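Local coordinates for protein probable acetyltransferase (Bacillus subtilis, PDB 1NSL) that is a putative N-acetyltransferase of the GNAT fold that may acetylate ribosomal proteins, probably at their N termini, and assembles into hexamers and dimers, at residues 11-16 / 112-117; 85-90 / 94-99; 131-136 / 149-154; 157-162 / 167-172. One frame throughout, in Å; residues are numbered along the deposited sequence.

Interaction 1. Residues 11-16 / 112-117; sequences ITIRLL and TAACRK
In this GNAT fold, the central sheet is packed against a helix near one of its edges, where Ile11 and Ile13 of strand 11-15 meet Ala113 and Ala114 of helix 110-124. The contact is wholly apolar and is made by methyl groups. Ile11 and Ile13 project from the same side of the strand, and each sends out its longer branch. CD1 of Ile11 reaches CB of Ala113 at 4.1 Å. One step along the strand's repeat, CD1 of Ile13 meets CB of Ala114 at 3.9 Å, and the same methyl lies equally near the carbonyl O of Ala114. In Ile13 the CG1 branch stands beside the backbone N (chi1 -59°) and then runs on extended to CD1 (chi2 -173°), which carries the methyl straight out from the strand to the helix. Ile11 takes a similar shape. The alanines offer only short side chains, yet the backbones stay well apart, with CA of Ile13 and CA of Ala114 separated by 7.4 Å, and the isoleucines span the distance between them. Strand 69-75, paired with strand 11-15 through backbone bonds of Thr12 and Arg14, shares in the packing: Ala71 touches Ile13 and Leu73 touches Ala114. Ile83 of strand 78-89 also lies on Ala114, while Phe3 of a second subunit packs on Ile13.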
loop_
_atom_site.group_PDB
_atom_site.type_symbol
_atom_site.label_atom_id
_atom_site.label_comp_id
_atom_site.label_asym_id
_atom_site.label_seq_id
_atom_site.Cartn_x
_atom_site.Cartn_y
_atom_site.Cartn_z
ATOM N N ILE C 11 31.132 -16.046 -15.681
ATOM C CA ILE C 11 29.705 -16.036 -15.434
ATOM C C ILE C 11 29.374 -15.470 -14.091
ATOM O O ILE C 11 29.877 -15.982 -13.064
ATOM C CB ILE C 11 29.184 -17.460 -15.462
ATOM C CG1 ILE C 11 29.176 -18.004 -16.887
ATOM C CG2 ILE C 11 27.793 -17.515 -14.949
ATOM C CD1 ILE C 11 28.897 -19.506 -16.916
ATOM N N THR C 12 28.544 -14.423 -14.075
ATOM C CA THR C 12 28.113 -13.892 -12.798
ATOM C C THR C 12 26.596 -13.782 -12.716
ATOM O O THR C 12 25.938 -13.611 -13.742
ATOM C CB THR C 12 28.818 -12.577 -12.462
ATOM O OG1 THR C 12 28.648 -11.642 -13.533
ATOM C CG2 THR C 12 30.324 -12.767 -12.448
ATOM N N ILE C 13 26.057 -13.937 -11.501
ATOM C CA ILE C 13 24.619 -13.895 -11.271
ATOM C C ILE C 13 24.306 -12.676 -10.444
ATOM O O ILE C 13 25.012 -12.422 -9.464
ATOM C CB ILE C 13 24.158 -15.137 -10.502
ATOM C CG1 ILE C 13 24.507 -16.402 -11.281
ATOM C CG2 ILE C 13 22.689 -15.091 -10.275
ATOM C CD1 ILE C 13 23.947 -17.668 -10.693
ATOM N N ARG C 14 23.276 -11.900 -10.784
ATOM C CA ARG C 14 22.947 -10.751 -9.911
ATOM C C ARG C 14 21.505 -10.337 -9.976
ATOM O O ARG C 14 20.808 -10.682 -10.907
ATOM C CB ARG C 14 23.830 -9.582 -10.220
ATOM C CG ARG C 14 23.373 -8.730 -11.322
ATOM C CD ARG C 14 24.307 -7.563 -11.539
ATOM N NE ARG C 14 24.298 -6.963 -12.876
ATOM C CZ ARG C 14 23.242 -6.446 -13.490
ATOM N NH1 ARG C 14 22.044 -6.461 -12.926
ATOM N NH2 ARG C 14 23.384 -5.905 -14.682
ATOM N N LEU C 15 21.010 -9.677 -8.945
ATOM C CA LEU C 15 19.625 -9.240 -8.991
ATOM C C LEU C 15 19.656 -8.277 -10.099
ATOM O O LEU C 15 20.673 -7.679 -10.323
ATOM C CB LEU C 15 19.216 -8.477 -7.757
ATOM C CG LEU C 15 18.441 -9.175 -6.635
ATOM C CD1 LEU C 15 18.222 -8.126 -5.487
ATOM C CD2 LEU C 15 17.107 -9.657 -7.094
ATOM N N LEU C 16 18.566 -8.157 -10.843
ATOM C CA LEU C 16 18.554 -7.169 -11.917
ATOM C C LEU C 16 18.243 -5.826 -11.263
ATOM O O LEU C 16 17.777 -5.789 -10.147
ATOM C CB LEU C 16 17.472 -7.506 -12.930
ATOM C CG LEU C 16 17.704 -8.772 -13.707
ATOM C CD1 LEU C 16 16.387 -9.545 -14.039
ATOM C CD2 LEU C 16 18.457 -8.420 -14.959
ATOM N N THR C 112 23.782 -24.504 -16.958
ATOM C CA THR C 112 24.175 -25.562 -16.034
ATOM C C THR C 112 24.979 -24.967 -14.896
ATOM O O THR C 112 24.532 -24.941 -13.735
ATOM C CB THR C 112 24.975 -26.586 -16.750
ATOM O OG1 THR C 112 24.120 -27.247 -17.674
ATOM C CG2 THR C 112 25.409 -27.732 -15.790
ATOM N N ALA C 113 26.126 -24.400 -15.246
ATOM C CA ALA C 113 26.987 -23.769 -14.267
ATOM C C ALA C 113 26.227 -22.863 -13.287
ATOM O O ALA C 113 26.479 -22.936 -12.100
ATOM C CB ALA C 113 28.044 -23.007 -14.967
ATOM N N ALA C 114 25.346 -22.000 -13.787
ATOM C CA ALA C 114 24.566 -21.155 -12.937
ATOM C C ALA C 114 23.544 -21.919 -12.056
ATOM O O ALA C 114 23.365 -21.556 -10.899
ATOM C CB ALA C 114 23.854 -20.058 -13.773
ATOM N N CYS C 115 22.867 -22.942 -12.603
ATOM C CA CYS C 115 21.934 -23.760 -11.779
ATOM C C CYS C 115 22.698 -24.390 -10.589
ATOM O O CYS C 115 22.195 -24.397 -9.481
ATOM C CB CYS C 115 21.175 -24.836 -12.598
ATOM S SG CYS C 115 20.064 -24.085 -13.834
ATOM N N ARG C 116 23.912 -24.898 -10.807
ATOM C CA ARG C 116 24.651 -25.449 -9.682
ATOM C C ARG C 116 24.860 -24.394 -8.561
ATOM O O ARG C 116 24.612 -24.680 -7.366
ATOM C CB ARG C 116 25.962 -26.111 -10.108
ATOM C CG ARG C 116 25.797 -27.228 -11.150
ATOM C CD ARG C 116 27.139 -27.858 -11.734
ATOM N NE ARG C 116 26.935 -29.280 -11.997
ATOM C CZ ARG C 116 27.259 -29.891 -13.140
ATOM N NH1 ARG C 116 27.791 -29.184 -14.123
ATOM N NH2 ARG C 116 27.049 -31.197 -13.312
ATOM N N LYS C 117 25.317 -23.192 -8.876
ATOM C CA LYS C 117 25.406 -22.264 -7.772
ATOM C C LYS C 117 24.044 -22.152 -7.075
ATOM O O LYS C 117 23.986 -22.167 -5.830
ATOM C CB LYS C 117 25.874 -20.877 -8.180
ATOM C CG LYS C 117 27.372 -20.721 -8.350
ATOM C CD LYS C 117 28.226 -21.090 -7.119
ATOM C CE LYS C 117 29.684 -21.199 -7.584
ATOM N NZ LYS C 117 30.551 -22.244 -6.974
#

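Interaction 2. Residues 85-90 / 94-99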
loop_
_atom_site.group_PDB
_atom_site.type_symbol
_atom_site.label_atom_id
_atom_site.label_comp_id
_atom_site.label_asym_id
_atom_site.label_seq_id
_atom_site.Cartn_x
_atom_site.Cartn_y
_atom_site.Cartn_z
ATOM N N LEU C 85 14.436 -18.762 -9.215
ATOM C CA LEU C 85 14.018 -19.758 -8.246
ATOM C C LEU C 85 12.714 -19.215 -7.787
ATOM O O LEU C 85 12.696 -18.138 -7.235
ATOM C CB LEU C 85 14.981 -19.809 -7.080
ATOM C CG LEU C 85 14.451 -20.630 -5.922
ATOM C CD1 LEU C 85 14.762 -21.997 -6.173
ATOM C CD2 LEU C 85 15.146 -20.214 -4.652
ATOM N N HIS C 86 11.634 -19.958 -8.009
ATOM C CA HIS C 86 10.287 -19.499 -7.737
ATOM C C HIS C 86 9.453 -20.630 -7.178
ATOM O O HIS C 86 9.961 -21.684 -7.017
ATOM C CB HIS C 86 9.671 -18.935 -9.006
ATOM C CG HIS C 86 9.746 -19.858 -10.172
ATOM N ND1 HIS C 86 8.730 -20.730 -10.502
ATOM C CD2 HIS C 86 10.724 -20.065 -11.077
ATOM C CE1 HIS C 86 9.074 -21.428 -11.565
ATOM N NE2 HIS C 86 10.296 -21.070 -11.916
ATOM N N ASN C 87 8.170 -20.413 -6.920
ATOM C CA ASN C 87 7.322 -21.360 -6.211
ATOM C C ASN C 87 7.999 -21.804 -4.962
ATOM O O ASN C 87 8.119 -22.988 -4.702
ATOM C CB ASN C 87 6.967 -22.577 -7.032
ATOM C CG ASN C 87 6.246 -22.212 -8.309
ATOM O OD1 ASN C 87 6.096 -21.017 -8.620
ATOM N ND2 ASN C 87 5.812 -23.231 -9.080
ATOM N N LEU C 88 8.449 -20.855 -4.179
ATOM C CA LEU C 88 9.152 -21.208 -2.985
ATOM C C LEU C 88 8.140 -21.613 -1.956
ATOM O O LEU C 88 7.348 -20.806 -1.547
ATOM C CB LEU C 88 9.891 -20.000 -2.498
ATOM C CG LEU C 88 11.118 -20.167 -1.646
ATOM C CD1 LEU C 88 11.809 -18.781 -1.676
ATOM C CD2 LEU C 88 10.731 -20.557 -0.228
ATOM N N ASP C 89 8.166 -22.862 -1.523
ATOM C CA ASP C 89 7.226 -23.358 -0.556
ATOM C C ASP C 89 8.054 -23.776 0.651
ATOM O O ASP C 89 8.570 -24.894 0.701
ATOM C CB ASP C 89 6.528 -24.524 -1.207
ATOM C CG ASP C 89 5.405 -25.093 -0.397
ATOM O OD1 ASP C 89 5.293 -24.815 0.806
ATOM O OD2 ASP C 89 4.590 -25.889 -0.898
ATOM N N GLN C 90 8.213 -22.860 1.610
ATOM C CA GLN C 90 9.002 -23.102 2.824
ATOM C C GLN C 90 8.431 -24.217 3.655
ATOM O O GLN C 90 9.154 -24.921 4.343
ATOM C CB GLN C 90 9.122 -21.845 3.705
ATOM C CG GLN C 90 10.421 -21.040 3.533
ATOM C CD GLN C 90 11.672 -21.918 3.655
ATOM O OE1 GLN C 90 11.587 -23.102 4.027
ATOM N NE2 GLN C 90 12.828 -21.346 3.327
ATOM N N LYS C 94 10.492 -26.940 -0.544
ATOM C CA LYS C 94 10.829 -27.177 -1.944
ATOM C C LYS C 94 10.687 -25.950 -2.809
ATOM O O LYS C 94 10.078 -24.964 -2.393
ATOM C CB LYS C 94 9.867 -28.198 -2.500
ATOM C CG LYS C 94 8.445 -27.780 -2.467
ATOM C CD LYS C 94 7.573 -28.814 -3.187
ATOM C CE LYS C 94 6.082 -28.423 -3.117
ATOM N NZ LYS C 94 5.294 -29.467 -3.759
ATOM N N ALA C 95 11.161 -26.004 -4.046
ATOM C CA ALA C 95 11.044 -24.806 -4.894
ATOM C C ALA C 95 11.273 -25.212 -6.343
ATOM O O ALA C 95 11.683 -26.333 -6.575
ATOM C CB ALA C 95 12.084 -23.798 -4.457
ATOM N N GLU C 96 11.021 -24.359 -7.317
ATOM C CA GLU C 96 11.452 -24.672 -8.685
ATOM C C GLU C 96 12.483 -23.717 -9.335
ATOM O O GLU C 96 12.629 -22.567 -8.902
ATOM C CB GLU C 96 10.271 -24.756 -9.563
ATOM C CG GLU C 96 9.149 -25.407 -8.816
ATOM C CD GLU C 96 7.894 -25.378 -9.621
ATOM O OE1 GLU C 96 7.998 -25.043 -10.829
ATOM O OE2 GLU C 96 6.834 -25.675 -9.043
ATOM N N ILE C 97 13.228 -24.213 -10.337
ATOM C CA ILE C 97 14.184 -23.381 -11.083
ATOM C C ILE C 97 13.802 -23.123 -12.550
ATOM O O ILE C 97 13.270 -23.978 -13.219
ATOM C CB ILE C 97 15.593 -23.951 -10.947
ATOM C CG1 ILE C 97 16.081 -23.706 -9.506
ATOM C CG2 ILE C 97 16.598 -23.366 -11.999
ATOM C CD1 ILE C 97 17.428 -24.298 -9.224
ATOM N N GLY C 98 14.019 -21.901 -13.019
ATOM C CA GLY C 98 13.747 -21.567 -14.412
ATOM C C GLY C 98 14.929 -20.776 -14.901
ATOM O O GLY C 98 15.756 -20.374 -14.106
ATOM N N TYR C 99 15.034 -20.556 -16.192
ATOM C CA TYR C 99 16.189 -19.880 -16.716
ATOM C C TYR C 99 15.943 -19.785 -18.176
ATOM O O TYR C 99 15.221 -20.577 -18.684
ATOM C CB TYR C 99 17.412 -20.765 -16.496
ATOM C CG TYR C 99 17.172 -22.238 -16.815
ATOM C CD1 TYR C 99 16.941 -22.657 -18.110
ATOM C CD2 TYR C 99 17.175 -23.195 -15.814
ATOM C CE1 TYR C 99 16.706 -23.944 -18.394
ATOM C CE2 TYR C 99 16.951 -24.523 -16.096
ATOM C CZ TYR C 99 16.705 -24.888 -17.396
ATOM O OH TYR C 99 16.466 -26.195 -17.745
#
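Leu85 to Asp89 and Lys94 to Tyr99 form the two arms of an antiparallel beta hairpin, tied first by backbone bonds. His86 and Glu96 make a hydrogen-bonded pair, with N of each 2.9 Å from O of the other. Asp89 and Lys94 make the second such pair, at 3.0 Å from Asp89 N to Lys94 O and 3.1 Å from Lys94 N to Asp89 O. Between the pairs the register slips by one residue, a beta bulge where Asn87 takes left-handed helical angles (phi 49°, psi 51°). Two CA-H...O contacts add to the ladder, from Leu85 CA to Glu96 O and from Ala95 CA to Asn87 O. Polar side chains gather on the face of His86, Asp89, Lys94 and Glu96. Asn87 ND2 gives a weak hydrogen bond to Glu96 OE2, with amide and carboxylate planes 75° apart, while Asn87 OD1 takes another weak one from His86 ND1 at the edge of the imidazole, in its plane. The backbone O of Glu96 sits over one face of that ring, offset toward the rim. Asp89 OD2 bonds to Asn92 in the turn and stays 4.6 Å from Lys94 NZ. Apolar contacts lie on the other face, where Leu85 CD1 touches Ala95 CB at 3.7 Å and Ile97 CG1 at 4.0 Å. Asn87 thus serves as donor to one neighbour and acceptor to another, linking imidazole to carboxylate, but both links are weak, and the backbone ladder probably supplies most of the cohesion.

Interaction 3. Residues 131-136 / 149-154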
loop_
_atom_site.group_PDB
_atom_site.type_symbol
_atom_site.label_atom_id
_atom_site.label_comp_id
_atom_site.label_asym_id
_atom_site.label_seq_id
_atom_site.Cartn_x
_atom_site.Cartn_y
_atom_site.Cartn_z
ATOM N N VAL C 131 14.254 -29.703 -5.077
ATOM C CA VAL C 131 14.296 -28.593 -6.011
ATOM C C VAL C 131 13.815 -29.145 -7.334
ATOM O O VAL C 131 14.201 -30.285 -7.701
ATOM C CB VAL C 131 15.670 -28.030 -6.118
ATOM C CG1 VAL C 131 15.863 -27.431 -7.413
ATOM C CG2 VAL C 131 15.827 -26.979 -5.055
ATOM N N ALA C 132 12.933 -28.450 -8.049
ATOM C CA ALA C 132 12.540 -29.056 -9.329
ATOM C C ALA C 132 12.835 -28.174 -10.496
ATOM O O ALA C 132 13.060 -26.967 -10.334
ATOM C CB ALA C 132 11.091 -29.437 -9.328
ATOM N N ILE C 133 12.841 -28.765 -11.675
ATOM C CA ILE C 133 12.950 -27.991 -12.885
ATOM C C ILE C 133 11.971 -28.566 -13.884
ATOM O O ILE C 133 11.847 -29.779 -14.040
ATOM C CB ILE C 133 14.333 -28.125 -13.487
ATOM C CG1 ILE C 133 15.356 -27.225 -12.798
ATOM C CG2 ILE C 133 14.309 -27.818 -14.979
ATOM C CD1 ILE C 133 16.829 -27.607 -13.222
ATOM N N CYS C 134 11.256 -27.718 -14.599
ATOM C CA CYS C 134 10.399 -28.302 -15.577
ATOM C C CYS C 134 10.633 -27.709 -16.954
ATOM O O CYS C 134 11.332 -26.717 -17.091
ATOM C CB CYS C 134 8.976 -28.303 -15.086
ATOM S SG CYS C 134 8.147 -26.831 -15.386
ATOM N N ALA C 135 10.119 -28.327 -17.995
ATOM C CA ALA C 135 10.428 -27.791 -19.302
ATOM C C ALA C 135 9.550 -28.399 -20.341
ATOM O O ALA C 135 8.945 -29.466 -20.125
ATOM C CB ALA C 135 11.853 -28.071 -19.651
ATOM N N ALA C 136 9.527 -27.754 -21.487
ATOM C CA ALA C 136 8.680 -28.232 -22.541
ATOM C C ALA C 136 9.263 -29.484 -23.041
ATOM O O ALA C 136 10.436 -29.566 -23.311
ATOM C CB ALA C 136 8.594 -27.229 -23.631
ATOM N N ILE C 149 22.832 -32.266 -14.558
ATOM C CA ILE C 149 23.164 -32.206 -13.139
ATOM C C ILE C 149 22.673 -33.465 -12.315
ATOM O O ILE C 149 22.949 -33.599 -11.110
ATOM C CB ILE C 149 22.604 -30.915 -12.555
ATOM C CG1 ILE C 149 23.326 -29.703 -13.106
ATOM C CG2 ILE C 149 22.656 -30.885 -11.011
ATOM C CD1 ILE C 149 22.433 -28.503 -13.014
ATOM N N GLY C 150 21.942 -34.377 -12.941
ATOM C CA GLY C 150 21.426 -35.488 -12.182
ATOM C C GLY C 150 20.085 -35.446 -11.436
ATOM O O GLY C 150 19.895 -36.202 -10.459
ATOM N N PHE C 151 19.154 -34.599 -11.874
ATOM C CA PHE C 151 17.768 -34.643 -11.376
ATOM C C PHE C 151 17.140 -35.953 -11.912
ATOM O O PHE C 151 17.718 -36.615 -12.763
ATOM C CB PHE C 151 16.941 -33.471 -11.981
ATOM C CG PHE C 151 17.241 -32.079 -11.405
ATOM C CD1 PHE C 151 18.534 -31.606 -11.273
ATOM C CD2 PHE C 151 16.228 -31.284 -10.993
ATOM C CE1 PHE C 151 18.794 -30.360 -10.726
ATOM C CE2 PHE C 151 16.477 -30.002 -10.469
ATOM C CZ PHE C 151 17.760 -29.538 -10.358
ATOM N N LEU C 152 15.957 -36.322 -11.454
ATOM C CA LEU C 152 15.270 -37.474 -12.003
ATOM C C LEU C 152 13.933 -36.975 -12.551
ATOM O O LEU C 152 13.291 -36.119 -11.951
ATOM C CB LEU C 152 15.032 -38.523 -10.926
ATOM C CG LEU C 152 16.207 -39.236 -10.174
ATOM C CD1 LEU C 152 15.774 -40.163 -8.981
ATOM C CD2 LEU C 152 17.150 -40.060 -11.092
ATOM N N GLU C 153 13.523 -37.488 -13.704
ATOM C CA GLU C 153 12.233 -37.183 -14.334
ATOM C C GLU C 153 11.170 -37.744 -13.456
ATOM O O GLU C 153 11.192 -38.905 -13.105
ATOM C CB GLU C 153 12.132 -37.918 -15.660
ATOM C CG GLU C 153 10.955 -37.508 -16.498
ATOM C CD GLU C 153 11.116 -37.932 -17.942
ATOM O OE1 GLU C 153 10.087 -37.970 -18.680
ATOM O OE2 GLU C 153 12.278 -38.225 -18.332
ATOM N N GLU C 154 10.186 -36.942 -13.158
ATOM C CA GLU C 154 9.262 -37.273 -12.077
ATOM C C GLU C 154 7.856 -37.518 -12.553
ATOM O O GLU C 154 7.098 -38.225 -11.861
ATOM C CB GLU C 154 9.163 -36.047 -11.162
ATOM C CG GLU C 154 9.912 -36.100 -9.849
ATOM C CD GLU C 154 9.331 -35.058 -8.913
ATOM O OE1 GLU C 154 8.765 -34.061 -9.453
ATOM O OE2 GLU C 154 9.388 -35.266 -7.665
#
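Phe151 points the end of its ring at strand 130-136, where CE2 and CZ meet Val131 and Ile133, two residues whose side chains emerge on the same side of the strand. Ile133 crosses the phenylalanine at about a right angle, its CD1 methyl coming in obliquely to 3.6 Å from Phe151 CZ and 3.7 Å from Phe151 CE2. Val131 crosses at a slant, its CG1 methyl 4.0 Å from Phe151 CE2. The same ring carbon lies 3.6 Å from the carbonyl O of Val131, while the backbone C of Ala132 stands at the ring's edge, near its plane. The ring's CG stands beside the backbone N of Phe151 (chi1 -74°), which turns the group from the chain toward the strand. Gly150, just after helix 140-149, has a positive phi of 88°, at angles where a CB would jam against the carbonyl O of Ile149. Pro146, Ile119, Tyr173 and Leu175 also touch the ring, wedging it between the sheet and helices 110-124 and 140-149. Were the ring cut back to an alanine, a gap would probably open beside Ile133 CD1 and Val131 CG1, leaving both methyls without this partner. The groups that meet the ring from strand 130-136 are apolar apart from backbone atoms, so the contact rests on van der Waals packing and exclusion of water.

Interaction 4. Residues 157-162 / 167-172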
loop_
_atom_site.group_PDB
_atom_site.type_symbol
_atom_site.label_atom_id
_atom_site.label_comp_id
_atom_site.label_asym_id
_atom_site.label_seq_id
_atom_site.Cartn_x
_atom_site.Cartn_y
_atom_site.Cartn_z
ATOM N N ALA C 157 3.196 -32.882 -17.245
ATOM C CA ALA C 157 2.003 -32.064 -17.120
ATOM C C ALA C 157 1.379 -32.096 -18.487
ATOM O O ALA C 157 1.978 -31.607 -19.427
ATOM C CB ALA C 157 2.368 -30.685 -16.756
ATOM N N ARG C 158 0.230 -32.757 -18.602
ATOM C CA ARG C 158 -0.509 -32.841 -19.840
ATOM C C ARG C 158 -1.046 -31.485 -20.197
ATOM O O ARG C 158 -1.811 -30.893 -19.449
ATOM C CB ARG C 158 -1.641 -33.798 -19.672
ATOM C CG ARG C 158 -1.183 -35.086 -19.055
ATOM C CD ARG C 158 -2.021 -36.278 -19.436
ATOM N NE ARG C 158 -3.343 -36.139 -18.859
ATOM C CZ ARG C 158 -4.455 -36.268 -19.537
ATOM N NH1 ARG C 158 -4.413 -36.523 -20.834
ATOM N NH2 ARG C 158 -5.618 -36.150 -18.917
ATOM N N ASP C 159 -0.568 -30.983 -21.333
ATOM C CA ASP C 159 -0.914 -29.665 -21.852
ATOM C C ASP C 159 -0.484 -28.608 -20.875
ATOM O O ASP C 159 -1.128 -27.586 -20.769
ATOM C CB ASP C 159 -2.417 -29.488 -22.008
ATOM C CG ASP C 159 -3.030 -30.456 -22.947
ATOM O OD1 ASP C 159 -2.350 -31.406 -23.367
ATOM O OD2 ASP C 159 -4.202 -30.329 -23.343
ATOM N N GLY C 160 0.580 -28.822 -20.141
ATOM C CA GLY C 160 0.914 -27.828 -19.153
ATOM C C GLY C 160 1.403 -26.515 -19.693
ATOM O O GLY C 160 1.406 -25.504 -18.986
ATOM N N LEU C 161 1.840 -26.507 -20.938
ATOM C CA LEU C 161 2.381 -25.287 -21.500
ATOM C C LEU C 161 1.506 -24.887 -22.597
ATOM O O LEU C 161 0.947 -25.717 -23.280
ATOM C CB LEU C 161 3.720 -25.565 -22.117
ATOM C CG LEU C 161 4.751 -24.444 -22.067
ATOM C CD1 LEU C 161 5.751 -24.765 -23.159
ATOM C CD2 LEU C 161 4.258 -23.020 -22.222
ATOM N N TYR C 162 1.416 -23.603 -22.823
ATOM C CA TYR C 162 0.553 -23.136 -23.878
ATOM C C TYR C 162 1.337 -22.180 -24.745
ATOM O O TYR C 162 1.325 -21.033 -24.494
ATOM C CB TYR C 162 -0.660 -22.490 -23.243
ATOM C CG TYR C 162 -1.911 -22.716 -24.014
ATOM C CD1 TYR C 162 -2.806 -23.760 -23.692
ATOM C CD2 TYR C 162 -2.204 -21.902 -25.084
ATOM C CE1 TYR C 162 -3.982 -23.964 -24.443
ATOM C CE2 TYR C 162 -3.332 -22.068 -25.814
ATOM C CZ TYR C 162 -4.234 -23.092 -25.517
ATOM O OH TYR C 162 -5.370 -23.179 -26.338
ATOM N N HIS C 167 -1.028 -26.103 -27.264
ATOM C CA HIS C 167 -0.611 -26.792 -26.052
ATOM C C HIS C 167 0.489 -27.866 -26.273
ATOM O O HIS C 167 0.575 -28.439 -27.371
ATOM C CB HIS C 167 -1.845 -27.322 -25.306
ATOM C CG HIS C 167 -2.596 -28.357 -26.057
ATOM N ND1 HIS C 167 -3.498 -28.044 -27.050
ATOM C CD2 HIS C 167 -2.579 -29.706 -25.968
ATOM C CE1 HIS C 167 -3.992 -29.162 -27.560
ATOM N NE2 HIS C 167 -3.460 -30.186 -26.912
ATOM N N HIS C 168 1.340 -28.056 -25.247
ATOM C CA HIS C 168 2.441 -29.014 -25.231
ATOM C C HIS C 168 2.565 -29.483 -23.813
ATOM O O HIS C 168 2.161 -28.797 -22.899
ATOM C CB HIS C 168 3.775 -28.355 -25.533
ATOM C CG HIS C 168 3.870 -27.736 -26.884
ATOM N ND1 HIS C 168 4.239 -28.445 -28.001
ATOM C CD2 HIS C 168 3.674 -26.468 -27.296
ATOM C CE1 HIS C 168 4.250 -27.645 -29.053
ATOM N NE2 HIS C 168 3.917 -26.434 -28.647
ATOM N N ASP C 169 3.164 -30.646 -23.614
ATOM C CA ASP C 169 3.347 -31.190 -22.276
ATOM C C ASP C 169 4.589 -30.663 -21.631
ATOM O O ASP C 169 5.606 -30.372 -22.248
ATOM C CB ASP C 169 3.456 -32.712 -22.294
ATOM C CG ASP C 169 2.198 -33.365 -22.726
ATOM O OD1 ASP C 169 1.175 -32.682 -22.662
ATOM O OD2 ASP C 169 2.111 -34.544 -23.151
ATOM N N LEU C 170 4.472 -30.568 -20.331
ATOM C CA LEU C 170 5.548 -30.183 -19.493
ATOM C C LEU C 170 6.065 -31.480 -18.875
ATOM O O LEU C 170 5.285 -32.328 -18.429
ATOM C CB LEU C 170 4.951 -29.323 -18.431
ATOM C CG LEU C 170 4.943 -27.828 -18.644
ATOM C CD1 LEU C 170 4.648 -27.016 -17.338
ATOM C CD2 LEU C 170 6.354 -27.582 -19.149
ATOM N N VAL C 171 7.367 -31.682 -18.889
ATOM C CA VAL C 171 7.884 -32.768 -18.099
ATOM C C VAL C 171 8.603 -32.224 -16.837
ATOM O O VAL C 171 9.338 -31.245 -16.923
ATOM C CB VAL C 171 8.841 -33.560 -18.875
ATOM C CG1 VAL C 171 9.907 -32.676 -19.386
ATOM C CG2 VAL C 171 9.430 -34.599 -17.986
ATOM N N TYR C 172 8.394 -32.843 -15.672
ATOM C CA TYR C 172 9.000 -32.363 -14.455
ATOM C C TYR C 172 10.249 -33.155 -14.137
ATOM O O TYR C 172 10.296 -34.315 -14.475
ATOM C CB TYR C 172 8.000 -32.554 -13.321
ATOM C CG TYR C 172 7.080 -31.439 -13.312
ATOM C CD1 TYR C 172 6.108 -31.337 -14.266
ATOM C CD2 TYR C 172 7.265 -30.388 -12.464
ATOM C CE1 TYR C 172 5.294 -30.217 -14.333
ATOM C CE2 TYR C 172 6.458 -29.293 -12.524
ATOM C CZ TYR C 172 5.479 -29.223 -13.460
ATOM O OH TYR C 172 4.681 -28.130 -13.531
#
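Ala157 and Leu170, a hydrogen-bonded pair, belong to a C-terminal antiparallel beta hairpin that is interrupted by a type II turn from Ala157 to Gly160 and a classic beta bulge. In the bulge Gly160 and Leu161 both face His168, and Leu161 N bonds to His168 O at 3.0 Å. Asp169, next to Leu170 on the partner strand, reaches into the turn. Its CB lies 3.4 Å from Ala157 O. Its CG, placed beside its own backbone N (chi1 -66°), leads the carboxylate toward the turn, and its OD1 accepts the backbone N of Asp159 at 2.8 Å, almost straight (173°), with Arg158 CA also close by. This one oxygen therefore holds the turn from the partner strand. Ala157 O accepts two N-H groups: Gly160 N (3.2 Å) closes the turn, and Leu170 N (2.8 Å) ties it to the partner strand. The Asp159 amide is likely to lose its acceptor, and the turn to shift more freely, if an alanine replaces Asp169. The carboxylate of Asp159, nearly coplanar with that of Asp169, comes within 3.8 Å of it, OD1 to OD1, a close approach of like charges. Asp159 OD2 bonds to Asn129 of a neighbouring subunit. Arg158 likewise makes a salt bridge to Glu179 of that subunit, so the turn lies at a subunit interface. Ala157 CB is met by Tyr172, whose CE1 comes edge-on, in the ring plane, to 3.8 Å from that methyl.

From the N terminus, strand 11-15 meets helix 110-124 much later in the chain, closing interaction 1, the widest loop of the four, near one edge of the sheet. Nested inside that loop is the local hairpin of interaction 2, whose second strand leads on to the same helix; Cys115 touches Tyr99 and Ile97 there. Interactions 3 and 4 follow in series, and none cross. Strand 130-136 runs parallel to 94-101, as the corresponding neighbouring strands do in GNAT proteins. Interaction 3 then closes round helix 140-149, and interaction 4 adds the outermost hairpin of the chain's sheet; Ala135 O probably bonds Val171 N, joining strand 130-136 to 166-176. The same neighbouring subunit reaches both contacts.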